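Local coordinates for Rubredoxin\:oxygen oxidoreductase (Desulfovibrio gigas, PDB 1E5D), which catalyses the four-electron reduction of dioxygen to two water molecules, using FMN and a diiron centre, at residues Ala109-His113 with Phe114-Asp118; Gln180-Val183 with His184-Glu187; Cys236-Ala239 with Val240-Val244; Tyr259-Trp263 with His264-Lys268; Pro312-Asn316 with Gly317-Tyr321. One frame throughout, in Å; residues are numbered along the deposited sequence.

Contact 1. Residues Ala109-His113 with Phe114-Asp118; sequences AMESH and FHYKD
M110 and Y116 meet where helix 104-114 runs out, the tyrosine ring folding back beside the last turn and crossing the methionine chain at about a right angle. Y116 has its CG set between the backbone N and the carbonyl carbon (chi1 64°), which swings the ring back until its CE1 lies 3.9 Å from CG of M110. The M110 side chain sets off with CG opposite its backbone N (chi1 -170°), then bends at chi3; SD of M110 ends 4.8 Å from the centre of the Y116 ring, an oblique Met-aromatic contact. A flexible thioether suits this spot because it also has F114 to fill against, with F114 CD2 4.1 Å from CG of M110. CB of H113 covers one face of that phenylalanine ring.

The backbone closes with a bond of 3.0 Å from F114 N to M110 O and a short one of 2.6 Å from H115 N to E111 O, after which H115 turns off the helix with a positive phi of 51°. A109 O accepts twice from H113: the amide arrives from one face of its plane and ND1, at 3.1 Å from A109 O, from the other.

H115, by contrast with H113, uses NE2, which donates to V376 O of the second subunit. Each imidazole therefore spends an N-H on a backbone carbonyl, and the bonds imply a proton on ND1 of H113 and on NE2 of H115, whatever the other nitrogen of each ring carries.

Contact 2. Residues Gln180-Val183 with His184-Glu187; sequences QIPV and HTLE
I181 and L186 make the main apolar contact: CD1 of I181 reaches CB of L186 at 3.3 Å, the two chains crossing at about a right angle. CD1 of I181 also lies 4.1 Å from CG2 of T185. The beta-branched isoleucine presents CG1 toward the helix because that branch lies between its N and carbonyl carbon (chi1 85°). P182 packs on the imidazole of H184: CB of P182 sits over one face of the ring, 3.3 Å from H184 CE1, while the pyrrolidine ring lies alongside T185, both pointing the same way.

The segments form the start of helix 183-198 in the beta-lactamase-like part of the chain, with P182 at the N-cap position. A proline is at ease there, since no amide hydrogen is needed for helix bonding at that point.

Backbone hydrogen bonds do the rest. L186 N binds P182 O at 2.9 Å in the plane of that carbonyl and almost straight (173°), and E187 N meets V183 O nearly in line with its C=O bond.

The polar end of E187 is engaged beyond the two segments: OE2 forms a salt bridge with R191 and takes a hydrogen bond from Y246 OH.

Contact 3. Residues Cys236-Ala239 with Val240-Val244; sequences CTFA and VQKYV
The F238 ring carries the CG methylene of K242 over one face, 4.2 Å from CG to the ring centroid and 16° off the normal, a CH-pi contact displaced toward the CE1-CZ rim. The second ring, that of Y243, takes A239 O obliquely; beyond the segments Y194 meets it edge-to-face and F167 lies at about 45° to it. All this belongs to a single alpha-helix, 233-248, where residues four apart stand on the same side.

F238 reaches along the helix because its CG is turned away from N (chi1 177°), and K242 brings CG over the ring before bending at chi2 and chi3. A lysine suits the place: its methylenes cover an aromatic face while its ammonium goes on to E245 in a salt bridge. F238 also packs on V183, E187 and M190 of helix 183-198, joining the two helices.

Four backbone bonds hold the turns together. The straightest is K242 N to F238 O, 3.0 Å and 177°; Q241 N to T237 O is 2.8 Å, and V240 N to C236 O is the longest at 3.3 Å. The small A239 packs on F167 and I222, where a bare methyl probably suits the close quarters. Y243 OH accepts a hydrogen bond from the backbone N-H of F167. V240 sends CG2 back along the helix to lie 3.6 Å from C236 O.

Contact 4. Residues Tyr259-Trp263 with His264-Lys268; sequences YDSMW and HSTEK. With FMN (flavin mononucleotide), chain C.
S261, M262 and W263 close with S265 and T266 round the FMN phosphate, and, strikingly for so charged a group, every donor they offer is an amide or a hydroxyl, with no lysine or arginine among them. Such a loop between the first strand and helix is the characteristic flavodoxin phosphate-binding loop. O1P is gripped three times, by S261 OG at 2.7 Å, T266 N at 2.5 Å and T266 OG1 at 2.6 Å. M262 N and W263 N both serve O2P, the latter at 2.8 Å and nearly straight (175°), while S265 N takes O3P at 2.6 Å. The amides at the start of the helix probably add their dipoles to the stabilisation of the anion.

Serine and threonine suit the site because a short hydroxyl can join the amides without crowding them. S261 turns OG away from its own N (chi1 -180°), so that it donates to the phosphate and also accepts a weak bond from H264 N. H264, at the N-cap position with a positive phi of 74°, sends ND1 to E267 OE1 at 2.7 Å, and Y259 lays its ring obliquely against the E267 chain. A water bridges W263 O and S265 OG.

The W263 ring turns its edge to the flavin methyl C8M, and NE1 bonds to E81, an iron ligand, of the second subunit; this links the flavin loop to that iron site, consistent with electron transfer between the cofactors across the dimer. The loop joins strand 254-259 to helix 265-279; S265 and T266 touch strand 338-345, and D260 leans on helix 320-331.

Contact 5. Residues Pro312-Asn316 with Gly317-Tyr321; sequences PTHNN and GILPY. With FMN (flavin mononucleotide), chain C.
H314 and L319 are brought together by two torsions: H314 carries CG away from its N (chi1 -179°), and L319, with chi1 -71°, stretches its branches back toward P312 and H314. CD2 of L319 thus lies 3.4 Å from CB of H314, the chains crossing at about a right angle, while the other methyl, CD1, rests 3.6 Å from CG of P312. A branched leucine suits the place because one methyl serves each neighbour.

H314 to G317 form a type I' beta turn. N315 and N316 both take positive phi, a conformation asparagine tolerates better than most residues. H314 N donates to G317 O at 2.6 Å, and G317 N returns a bent bond (137°) to H314 O. The H314 ring points its edge at the flavin methyl C7M, 3.3 Å from CD2, and a water joins its ND1 to I318 O.

The turn presents its amides to the isoalloxazine: N315 N reaches N5 of FMN at 3.0 Å and N316 N reaches O4 at 2.8 Å, while T313 O accepts from the ribityl O2'. N5 is a redox-active atom of the flavin, so a donor there could tune its potential. N316 is steadied from outside by E350 and by R333 of the second subunit. Such a loop, following strand 306-310 and contacting the flavin edge, belongs to the FMN site of a flavodoxin-like domain.

Contacts 4 and 5 are buried and share one FMN: 259-268 holds its phosphate and 312-321 its ring, and D260 and L319 pack together where the two loops meet. Contacts 2 and 3 also touch, through V183, E187 and F238; contact 2, on the surface at a helix start, lies in the beta-lactamase-like part, and contact 3, mid-helix and partly buried, is on the helix packed against it. Contact 1, at a helix end, lies far from both pairs, yet like contacts 4 and 5 it faces the second subunit. Polar bonds to a cofactor dominate contacts 4 and 5; carbon packing and helix hydrogen bonds dominate contacts 2 and 3, with Met-aromatic packing and histidine bonding in contact 1.

Contact 1. Residues Ala109-His113 with Phe114-Asp118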
# COMPACT_ATOMS: atom_id res chain seq x y z
N ALA A 109 -3.31 -25.27 -17.40
CA ALA A 109 -3.70 -24.61 -16.15
C ALA A 109 -4.67 -25.49 -15.38
O ALA A 109 -4.75 -25.47 -14.15
CB ALA A 109 -4.29 -23.25 -16.45
N MET A 110 -5.44 -26.31 -16.11
CA MET A 110 -6.42 -27.11 -15.37
C MET A 110 -5.71 -28.14 -14.50
O MET A 110 -6.21 -28.54 -13.45
CB MET A 110 -7.39 -27.78 -16.34
CG MET A 110 -8.58 -28.44 -15.67
SD MET A 110 -9.66 -29.18 -16.92
CE MET A 110 -10.34 -27.69 -17.66
N GLU A 111 -4.51 -28.59 -14.90
CA GLU A 111 -3.86 -29.57 -14.04
C GLU A 111 -3.17 -28.91 -12.85
O GLU A 111 -3.25 -29.47 -11.74
CB GLU A 111 -2.85 -30.44 -14.80
CG GLU A 111 -2.75 -30.16 -16.28
CD GLU A 111 -1.63 -30.95 -16.94
OE1 GLU A 111 -0.49 -30.44 -16.97
OE2 GLU A 111 -1.90 -32.08 -17.42
N SER A 112 -2.50 -27.77 -13.04
CA SER A 112 -1.79 -27.14 -11.92
C SER A 112 -2.73 -26.47 -10.93
O SER A 112 -2.34 -26.09 -9.83
CB SER A 112 -0.79 -26.13 -12.46
OG SER A 112 -1.44 -25.19 -13.30
N HIS A 113 -4.00 -26.32 -11.30
CA HIS A 113 -5.01 -25.86 -10.37
C HIS A 113 -5.72 -27.05 -9.72
O HIS A 113 -5.97 -27.04 -8.51
CB HIS A 113 -6.07 -24.99 -11.04
CG HIS A 113 -5.76 -23.55 -11.23
ND1 HIS A 113 -5.02 -23.04 -12.27
CD2 HIS A 113 -6.11 -22.47 -10.48
CE1 HIS A 113 -4.93 -21.74 -12.16
NE2 HIS A 113 -5.58 -21.36 -11.08
N PHE A 114 -6.08 -28.08 -10.51
CA PHE A 114 -6.97 -29.09 -9.94
C PHE A 114 -6.27 -30.43 -9.74
O PHE A 114 -6.76 -31.22 -8.93
CB PHE A 114 -8.22 -29.30 -10.79
CG PHE A 114 -9.15 -28.08 -10.75
CD1 PHE A 114 -9.88 -27.80 -9.62
CD2 PHE A 114 -9.27 -27.24 -11.85
CE1 PHE A 114 -10.73 -26.70 -9.57
CE2 PHE A 114 -10.11 -26.15 -11.82
CZ PHE A 114 -10.85 -25.88 -10.68
N HIS A 115 -5.17 -30.62 -10.46
CA HIS A 115 -4.39 -31.85 -10.30
C HIS A 115 -5.30 -33.07 -10.42
O HIS A 115 -5.23 -34.00 -9.63
CB HIS A 115 -3.67 -31.82 -8.95
CG HIS A 115 -2.94 -30.53 -8.69
ND1 HIS A 115 -1.85 -30.12 -9.43
CD2 HIS A 115 -3.15 -29.56 -7.78
CE1 HIS A 115 -1.42 -28.95 -8.99
NE2 HIS A 115 -2.19 -28.60 -7.98
N TYR A 116 -6.17 -33.02 -11.42
CA TYR A 116 -7.21 -34.02 -11.63
C TYR A 116 -6.66 -35.34 -12.16
O TYR A 116 -5.69 -35.41 -12.90
CB TYR A 116 -8.25 -33.48 -12.61
CG TYR A 116 -7.72 -33.21 -14.00
CD1 TYR A 116 -7.04 -32.03 -14.30
CD2 TYR A 116 -7.89 -34.15 -15.01
CE1 TYR A 116 -6.55 -31.78 -15.57
CE2 TYR A 116 -7.39 -33.90 -16.28
CZ TYR A 116 -6.73 -32.72 -16.56
OH TYR A 116 -6.25 -32.50 -17.82
N LYS A 117 -7.32 -36.43 -11.75
CA LYS A 117 -6.83 -37.72 -12.20
C LYS A 117 -7.62 -38.20 -13.40
O LYS A 117 -7.09 -38.41 -14.50
CB LYS A 117 -6.86 -38.74 -11.06
CG LYS A 117 -5.58 -39.55 -10.96
CD LYS A 117 -4.62 -39.00 -9.91
CE LYS A 117 -3.46 -39.96 -9.67
NZ LYS A 117 -2.92 -39.84 -8.28
N ASP A 118 -8.93 -38.42 -13.29
CA ASP A 118 -9.52 -39.02 -14.50
C ASP A 118 -10.67 -38.21 -15.05
O ASP A 118 -11.83 -38.59 -14.91
CB ASP A 118 -9.94 -40.46 -14.17
CG ASP A 118 -8.77 -41.30 -13.69
OD1 ASP A 118 -7.77 -41.42 -14.43
OD2 ASP A 118 -8.84 -41.85 -12.57

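Contact 2. Residues Gln180-Val183 with His184-Glu187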
# COMPACT_ATOMS: atom_id res chain seq x y z
N GLN A 180 -30.24 -2.20 -20.46
CA GLN A 180 -31.11 -1.86 -19.33
C GLN A 180 -30.39 -0.96 -18.33
O GLN A 180 -30.99 -0.58 -17.33
CB GLN A 180 -31.59 -3.11 -18.61
CG GLN A 180 -32.26 -4.14 -19.50
CD GLN A 180 -32.51 -5.42 -18.73
OE1 GLN A 180 -31.57 -6.04 -18.23
NE2 GLN A 180 -33.77 -5.81 -18.65
N ILE A 181 -29.13 -0.68 -18.62
CA ILE A 181 -28.36 0.22 -17.76
C ILE A 181 -27.83 1.38 -18.59
O ILE A 181 -27.49 1.22 -19.76
CB ILE A 181 -27.19 -0.45 -17.02
CG1 ILE A 181 -25.89 -0.53 -17.82
CG2 ILE A 181 -27.53 -1.85 -16.52
CD1 ILE A 181 -24.68 -0.60 -16.90
N PRO A 182 -27.76 2.53 -17.94
CA PRO A 182 -27.27 3.75 -18.57
C PRO A 182 -25.85 3.55 -19.09
O PRO A 182 -25.02 2.93 -18.43
CB PRO A 182 -27.25 4.76 -17.42
CG PRO A 182 -28.14 4.21 -16.37
CD PRO A 182 -28.13 2.72 -16.52
N VAL A 183 -25.61 4.08 -20.28
CA VAL A 183 -24.31 3.92 -20.91
C VAL A 183 -23.16 4.39 -20.03
O VAL A 183 -22.16 3.70 -19.90
CB VAL A 183 -24.21 4.70 -22.24
CG1 VAL A 183 -23.72 3.76 -23.33
CG2 VAL A 183 -25.56 5.32 -22.57
N HIS A 184 -23.33 5.58 -19.44
CA HIS A 184 -22.23 6.13 -18.65
C HIS A 184 -21.87 5.16 -17.53
O HIS A 184 -20.70 4.93 -17.20
CB HIS A 184 -22.58 7.51 -18.10
CG HIS A 184 -23.84 7.53 -17.30
ND1 HIS A 184 -25.07 7.81 -17.86
CD2 HIS A 184 -24.06 7.30 -15.98
CE1 HIS A 184 -25.99 7.76 -16.91
NE2 HIS A 184 -25.41 7.45 -15.76
N THR A 185 -22.90 4.56 -16.94
CA THR A 185 -22.59 3.57 -15.91
C THR A 185 -21.86 2.39 -16.53
O THR A 185 -20.80 1.96 -16.09
CB THR A 185 -23.85 3.08 -15.18
OG1 THR A 185 -24.53 4.20 -14.59
CG2 THR A 185 -23.48 2.14 -14.04
N LEU A 186 -22.47 1.88 -17.59
CA LEU A 186 -21.92 0.72 -18.27
C LEU A 186 -20.50 0.97 -18.75
O LEU A 186 -19.64 0.10 -18.62
CB LEU A 186 -22.81 0.33 -19.46
CG LEU A 186 -22.26 -0.77 -20.37
CD1 LEU A 186 -21.93 -2.00 -19.54
CD2 LEU A 186 -23.23 -1.07 -21.49
N GLU A 187 -20.28 2.16 -19.31
CA GLU A 187 -18.98 2.46 -19.89
C GLU A 187 -17.90 2.60 -18.82
O GLU A 187 -16.80 2.07 -18.98
CB GLU A 187 -19.03 3.74 -20.73
CG GLU A 187 -17.92 3.83 -21.77
CD GLU A 187 -16.66 4.48 -21.21
OE1 GLU A 187 -16.85 5.39 -20.38
OE2 GLU A 187 -15.55 4.05 -21.57

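Contact 3. Residues Cys236-Ala239 with Val240-Val244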
# COMPACT_ATOMS: atom_id res chain seq x y z
N CYS A 236 -23.17 -4.66 -29.01
CA CYS A 236 -21.95 -5.44 -29.20
C CYS A 236 -20.89 -4.64 -29.93
O CYS A 236 -19.69 -4.85 -29.75
CB CYS A 236 -22.32 -6.73 -29.95
SG CYS A 236 -23.38 -7.78 -28.91
N THR A 237 -21.34 -3.70 -30.77
CA THR A 237 -20.36 -2.92 -31.54
C THR A 237 -19.74 -1.88 -30.63
O THR A 237 -18.54 -1.61 -30.70
CB THR A 237 -20.99 -2.28 -32.78
OG1 THR A 237 -21.33 -3.31 -33.73
CG2 THR A 237 -19.99 -1.37 -33.49
N PHE A 238 -20.58 -1.33 -29.77
CA PHE A 238 -20.12 -0.45 -28.69
C PHE A 238 -19.00 -1.12 -27.91
O PHE A 238 -17.91 -0.55 -27.79
CB PHE A 238 -21.29 -0.10 -27.79
CG PHE A 238 -20.96 0.75 -26.58
CD1 PHE A 238 -20.62 2.09 -26.73
CD2 PHE A 238 -20.99 0.21 -25.31
CE1 PHE A 238 -20.33 2.87 -25.62
CE2 PHE A 238 -20.71 0.98 -24.20
CZ PHE A 238 -20.37 2.32 -24.35
N ALA A 239 -19.24 -2.32 -27.38
CA ALA A 239 -18.25 -3.04 -26.60
C ALA A 239 -16.90 -3.12 -27.31
O ALA A 239 -15.85 -2.81 -26.74
CB ALA A 239 -18.71 -4.46 -26.26
N VAL A 240 -16.94 -3.57 -28.56
CA VAL A 240 -15.72 -3.78 -29.33
C VAL A 240 -15.05 -2.47 -29.71
O VAL A 240 -13.83 -2.37 -29.70
CB VAL A 240 -16.00 -4.59 -30.61
CG1 VAL A 240 -14.81 -4.54 -31.54
CG2 VAL A 240 -16.36 -6.02 -30.23
N GLN A 241 -15.87 -1.47 -30.03
CA GLN A 241 -15.37 -0.12 -30.26
C GLN A 241 -14.45 0.29 -29.11
O GLN A 241 -13.28 0.58 -29.26
CB GLN A 241 -16.53 0.85 -30.35
CG GLN A 241 -16.85 1.46 -31.70
CD GLN A 241 -17.87 2.58 -31.57
OE1 GLN A 241 -18.00 3.21 -30.51
NE2 GLN A 241 -18.60 2.83 -32.65
N LYS A 242 -15.06 0.27 -27.93
CA LYS A 242 -14.45 0.66 -26.67
C LYS A 242 -13.17 -0.10 -26.37
O LYS A 242 -12.17 0.53 -26.00
CB LYS A 242 -15.49 0.46 -25.56
CG LYS A 242 -16.46 1.64 -25.51
CD LYS A 242 -15.82 2.80 -24.77
CE LYS A 242 -16.12 4.13 -25.45
NZ LYS A 242 -15.59 5.29 -24.68
N TYR A 243 -13.18 -1.42 -26.53
CA TYR A 243 -11.98 -2.20 -26.23
C TYR A 243 -10.81 -1.72 -27.08
O TYR A 243 -9.68 -1.61 -26.60
CB TYR A 243 -12.21 -3.71 -26.43
CG TYR A 243 -12.43 -4.35 -25.07
CD1 TYR A 243 -13.34 -3.74 -24.20
CD2 TYR A 243 -11.77 -5.49 -24.65
CE1 TYR A 243 -13.58 -4.27 -22.96
CE2 TYR A 243 -12.01 -6.02 -23.39
CZ TYR A 243 -12.92 -5.40 -22.55
OH TYR A 243 -13.17 -5.91 -21.29
N VAL A 244 -11.12 -1.44 -28.35
CA VAL A 244 -10.11 -0.89 -29.25
C VAL A 244 -9.60 0.44 -28.70
O VAL A 244 -8.41 0.69 -28.58
CB VAL A 244 -10.66 -0.71 -30.67
CG1 VAL A 244 -9.66 0.02 -31.54
CG2 VAL A 244 -11.04 -2.05 -31.27

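Contact 4. Residues Tyr259-Trp263 with His264-Lys268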
# COMPACT_ATOMS: atom_id res chain seq x y z
N TYR A 259 -0.29 11.57 -5.03
CA TYR A 259 0.73 11.88 -4.05
C TYR A 259 0.34 11.23 -2.74
O TYR A 259 -0.80 10.80 -2.56
CB TYR A 259 0.84 13.42 -3.87
CG TYR A 259 -0.28 13.90 -2.97
CD1 TYR A 259 -1.58 13.98 -3.47
CD2 TYR A 259 -0.07 14.29 -1.65
CE1 TYR A 259 -2.63 14.42 -2.67
CE2 TYR A 259 -1.11 14.72 -0.85
CZ TYR A 259 -2.39 14.78 -1.37
OH TYR A 259 -3.41 15.22 -0.55
N ASP A 260 1.29 11.23 -1.82
CA ASP A 260 1.05 11.03 -0.40
C ASP A 260 1.93 12.03 0.34
O ASP A 260 2.80 12.67 -0.26
CB ASP A 260 1.31 9.60 0.03
CG ASP A 260 0.59 9.26 1.32
OD1 ASP A 260 -0.05 10.16 1.91
OD2 ASP A 260 0.67 8.10 1.76
N SER A 261 1.68 12.21 1.63
CA SER A 261 2.38 13.27 2.36
C SER A 261 2.25 13.04 3.85
O SER A 261 1.28 12.43 4.31
CB SER A 261 1.77 14.61 1.96
OG SER A 261 2.42 15.67 2.64
N MET A 262 3.22 13.51 4.64
CA MET A 262 3.05 13.37 6.09
C MET A 262 2.66 14.71 6.70
O MET A 262 1.72 14.74 7.49
CB MET A 262 4.31 12.82 6.76
CG MET A 262 4.82 11.56 6.09
SD MET A 262 6.50 11.10 6.57
CE MET A 262 7.45 12.08 5.41
N TRP A 263 3.36 15.77 6.33
CA TRP A 263 3.16 17.08 6.94
C TRP A 263 2.63 18.11 5.95
O TRP A 263 2.73 19.32 6.14
CB TRP A 263 4.47 17.57 7.60
CG TRP A 263 4.70 16.76 8.85
CD1 TRP A 263 5.60 15.75 9.04
CD2 TRP A 263 4.00 16.92 10.08
NE1 TRP A 263 5.49 15.27 10.33
CE2 TRP A 263 4.52 15.97 10.99
CE3 TRP A 263 2.97 17.77 10.51
CZ2 TRP A 263 4.05 15.85 12.29
CZ3 TRP A 263 2.51 17.65 11.80
CH2 TRP A 263 3.05 16.70 12.68
N HIS A 264 2.02 17.62 4.88
CA HIS A 264 1.27 18.43 3.94
C HIS A 264 2.08 19.31 3.01
O HIS A 264 1.44 20.03 2.24
CB HIS A 264 0.29 19.34 4.74
CG HIS A 264 -0.62 18.41 5.49
ND1 HIS A 264 -1.53 17.60 4.84
CD2 HIS A 264 -0.71 18.13 6.81
CE1 HIS A 264 -2.17 16.88 5.73
NE2 HIS A 264 -1.70 17.19 6.93
N SER A 265 3.41 19.30 3.04
CA SER A 265 4.05 20.20 2.07
C SER A 265 3.92 19.60 0.68
O SER A 265 3.68 20.30 -0.31
CB SER A 265 5.51 20.47 2.43
OG SER A 265 5.64 21.17 3.65
N THR A 266 4.08 18.28 0.58
CA THR A 266 3.89 17.68 -0.75
C THR A 266 2.45 17.87 -1.18
O THR A 266 2.12 17.95 -2.36
CB THR A 266 4.28 16.20 -0.76
OG1 THR A 266 5.64 16.07 -0.35
CG2 THR A 266 4.18 15.62 -2.17
N GLU A 267 1.54 17.98 -0.21
CA GLU A 267 0.14 18.17 -0.59
C GLU A 267 -0.10 19.55 -1.21
O GLU A 267 -0.77 19.67 -2.24
CB GLU A 267 -0.79 17.97 0.61
CG GLU A 267 -2.25 17.88 0.18
CD GLU A 267 -3.22 18.18 1.30
OE1 GLU A 267 -2.89 17.89 2.47
OE2 GLU A 267 -4.32 18.70 0.99
N LYS A 268 0.46 20.59 -0.60
CA LYS A 268 0.39 21.96 -1.08
C LYS A 268 0.95 22.09 -2.50
O LYS A 268 0.36 22.71 -3.38
CB LYS A 268 1.15 22.89 -0.13
CG LYS A 268 0.41 23.08 1.19
CD LYS A 268 1.23 23.88 2.19
CE LYS A 268 0.85 23.52 3.62
NZ LYS A 268 1.07 24.67 4.54
N1 FMN C . 13.85 13.78 4.58
C2 FMN C . 14.95 13.39 3.95
O2 FMN C . 15.67 14.15 3.36
N3 FMN C . 15.36 12.03 3.95
C4 FMN C . 14.85 11.15 4.89
O4 FMN C . 15.21 9.98 4.82
C4A FMN C . 13.67 11.59 5.61
N5 FMN C . 12.89 10.69 6.26
C5A FMN C . 11.99 11.21 7.16
C6 FMN C . 11.25 10.30 7.95
C7 FMN C . 10.17 10.71 8.69
C7M FMN C . 9.23 9.68 9.28
C8 FMN C . 9.74 12.09 8.63
C8M FMN C . 8.70 12.61 9.61
C9 FMN C . 10.59 13.03 8.02
C9A FMN C . 11.57 12.57 7.13
N10 FMN C . 12.21 13.41 6.17
C10 FMN C . 13.26 12.98 5.49
C1' FMN C . 11.82 14.84 6.16
C2' FMN C . 10.55 15.06 5.29
O2' FMN C . 10.81 14.67 3.95
C3' FMN C . 10.27 16.55 5.37
O3' FMN C . 9.64 16.77 6.63
C4' FMN C . 9.32 16.99 4.25
O4' FMN C . 9.05 18.40 4.37
C5' FMN C . 8.05 16.18 4.39
O5' FMN C . 7.03 16.61 3.28
P FMN C . 5.53 16.46 3.48
O1P FMN C . 4.92 16.46 2.08
O2P FMN C . 5.21 15.36 4.28
O3P FMN C . 5.02 17.62 4.20
O HOH W 1 3.49 21.59 5.16

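Contact 5. Residues Pro312-Asn316 with Gly317-Tyr321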
# COMPACT_ATOMS: atom_id res chain seq x y z
N PRO A 312 7.00 12.97 -0.44
CA PRO A 312 8.11 13.51 0.35
C PRO A 312 9.18 12.43 0.47
O PRO A 312 8.93 11.26 0.20
CB PRO A 312 7.46 13.78 1.70
CG PRO A 312 6.35 12.79 1.78
CD PRO A 312 5.82 12.66 0.37
N THR A 313 10.39 12.78 0.89
CA THR A 313 11.34 11.69 1.11
C THR A 313 11.12 11.06 2.47
O THR A 313 11.18 11.69 3.52
CB THR A 313 12.79 12.17 1.00
OG1 THR A 313 12.97 12.68 -0.33
CG2 THR A 313 13.74 11.00 1.18
N HIS A 314 10.85 9.75 2.46
CA HIS A 314 10.67 9.05 3.72
C HIS A 314 11.73 7.96 3.82
O HIS A 314 11.71 7.05 3.00
CB HIS A 314 9.26 8.45 3.82
CG HIS A 314 8.99 7.73 5.10
ND1 HIS A 314 8.84 6.36 5.18
CD2 HIS A 314 8.85 8.19 6.36
CE1 HIS A 314 8.61 6.02 6.43
NE2 HIS A 314 8.61 7.11 7.18
N ASN A 315 12.61 8.10 4.81
CA ASN A 315 13.70 7.14 4.99
C ASN A 315 14.41 6.84 3.67
O ASN A 315 14.44 5.70 3.22
CB ASN A 315 13.16 5.86 5.63
CG ASN A 315 12.61 6.12 7.02
OD1 ASN A 315 13.12 6.93 7.79
ND2 ASN A 315 11.54 5.40 7.34
N ASN A 316 14.98 7.87 3.06
CA ASN A 316 15.81 7.71 1.87
C ASN A 316 15.05 7.18 0.67
O ASN A 316 15.66 6.73 -0.29
CB ASN A 316 16.99 6.79 2.21
CG ASN A 316 17.79 7.43 3.34
OD1 ASN A 316 17.92 6.86 4.43
ND2 ASN A 316 18.30 8.62 3.06
N GLY A 317 13.72 7.25 0.76
CA GLY A 317 12.88 6.79 -0.32
C GLY A 317 11.54 7.51 -0.33
O GLY A 317 11.40 8.60 0.21
N ILE A 318 10.57 6.85 -0.95
CA ILE A 318 9.23 7.40 -1.09
C ILE A 318 8.28 6.68 -0.14
O ILE A 318 8.60 5.60 0.34
CB ILE A 318 8.72 7.26 -2.53
CG1 ILE A 318 8.52 5.80 -2.95
CG2 ILE A 318 9.63 7.98 -3.51
CD1 ILE A 318 7.79 5.64 -4.27
N LEU A 319 7.14 7.30 0.11
CA LEU A 319 6.13 6.73 0.98
C LEU A 319 5.55 5.44 0.39
O LEU A 319 5.37 5.25 -0.80
CB LEU A 319 5.02 7.75 1.26
CG LEU A 319 5.42 8.92 2.18
CD1 LEU A 319 4.25 9.90 2.32
CD2 LEU A 319 5.85 8.42 3.54
N PRO A 320 5.28 4.52 1.32
CA PRO A 320 4.89 3.15 0.98
C PRO A 320 3.72 3.09 0.00
O PRO A 320 3.76 2.35 -0.98
CB PRO A 320 4.42 2.61 2.33
CG PRO A 320 5.17 3.40 3.35
CD PRO A 320 5.33 4.77 2.78
N TYR A 321 2.68 3.87 0.27
CA TYR A 321 1.47 3.85 -0.53
C TYR A 321 1.73 4.40 -1.92
O TYR A 321 1.08 4.02 -2.90
CB TYR A 321 0.38 4.66 0.16
CG TYR A 321 -0.20 3.98 1.37
CD1 TYR A 321 -0.17 2.60 1.47
CD2 TYR A 321 -0.77 4.71 2.40
CE1 TYR A 321 -0.70 1.95 2.57
CE2 TYR A 321 -1.30 4.06 3.51
CZ TYR A 321 -1.26 2.69 3.59
OH TYR A 321 -1.78 2.04 4.68
N1 FMN C . 13.85 13.78 4.58
C2 FMN C . 14.95 13.39 3.95
O2 FMN C . 15.67 14.15 3.36
N3 FMN C . 15.36 12.03 3.95
C4 FMN C . 14.85 11.15 4.89
O4 FMN C . 15.21 9.98 4.82
C4A FMN C . 13.67 11.59 5.61
N5 FMN C . 12.89 10.69 6.26
C5A FMN C . 11.99 11.21 7.16
C6 FMN C . 11.25 10.30 7.95
C7 FMN C . 10.17 10.71 8.69
C7M FMN C . 9.23 9.68 9.28
C8 FMN C . 9.74 12.09 8.63
C8M FMN C . 8.70 12.61 9.61
C9 FMN C . 10.59 13.03 8.02
C9A FMN C . 11.57 12.57 7.13
N10 FMN C . 12.21 13.41 6.17
C10 FMN C . 13.26 12.98 5.49
C1' FMN C . 11.82 14.84 6.16
C2' FMN C . 10.55 15.06 5.29
O2' FMN C . 10.81 14.67 3.95
C3' FMN C . 10.27 16.55 5.37
O3' FMN C . 9.64 16.77 6.63
C4' FMN C . 9.32 16.99 4.25
O4' FMN C . 9.05 18.40 4.37
C5' FMN C . 8.05 16.18 4.39
O5' FMN C . 7.03 16.61 3.28
P FMN C . 5.53 16.46 3.48
O1P FMN C . 4.92 16.46 2.08
O2P FMN C . 5.21 15.36 4.28
O3P FMN C . 5.02 17.62 4.20
O HOH W 2 8.96 4.41 2.96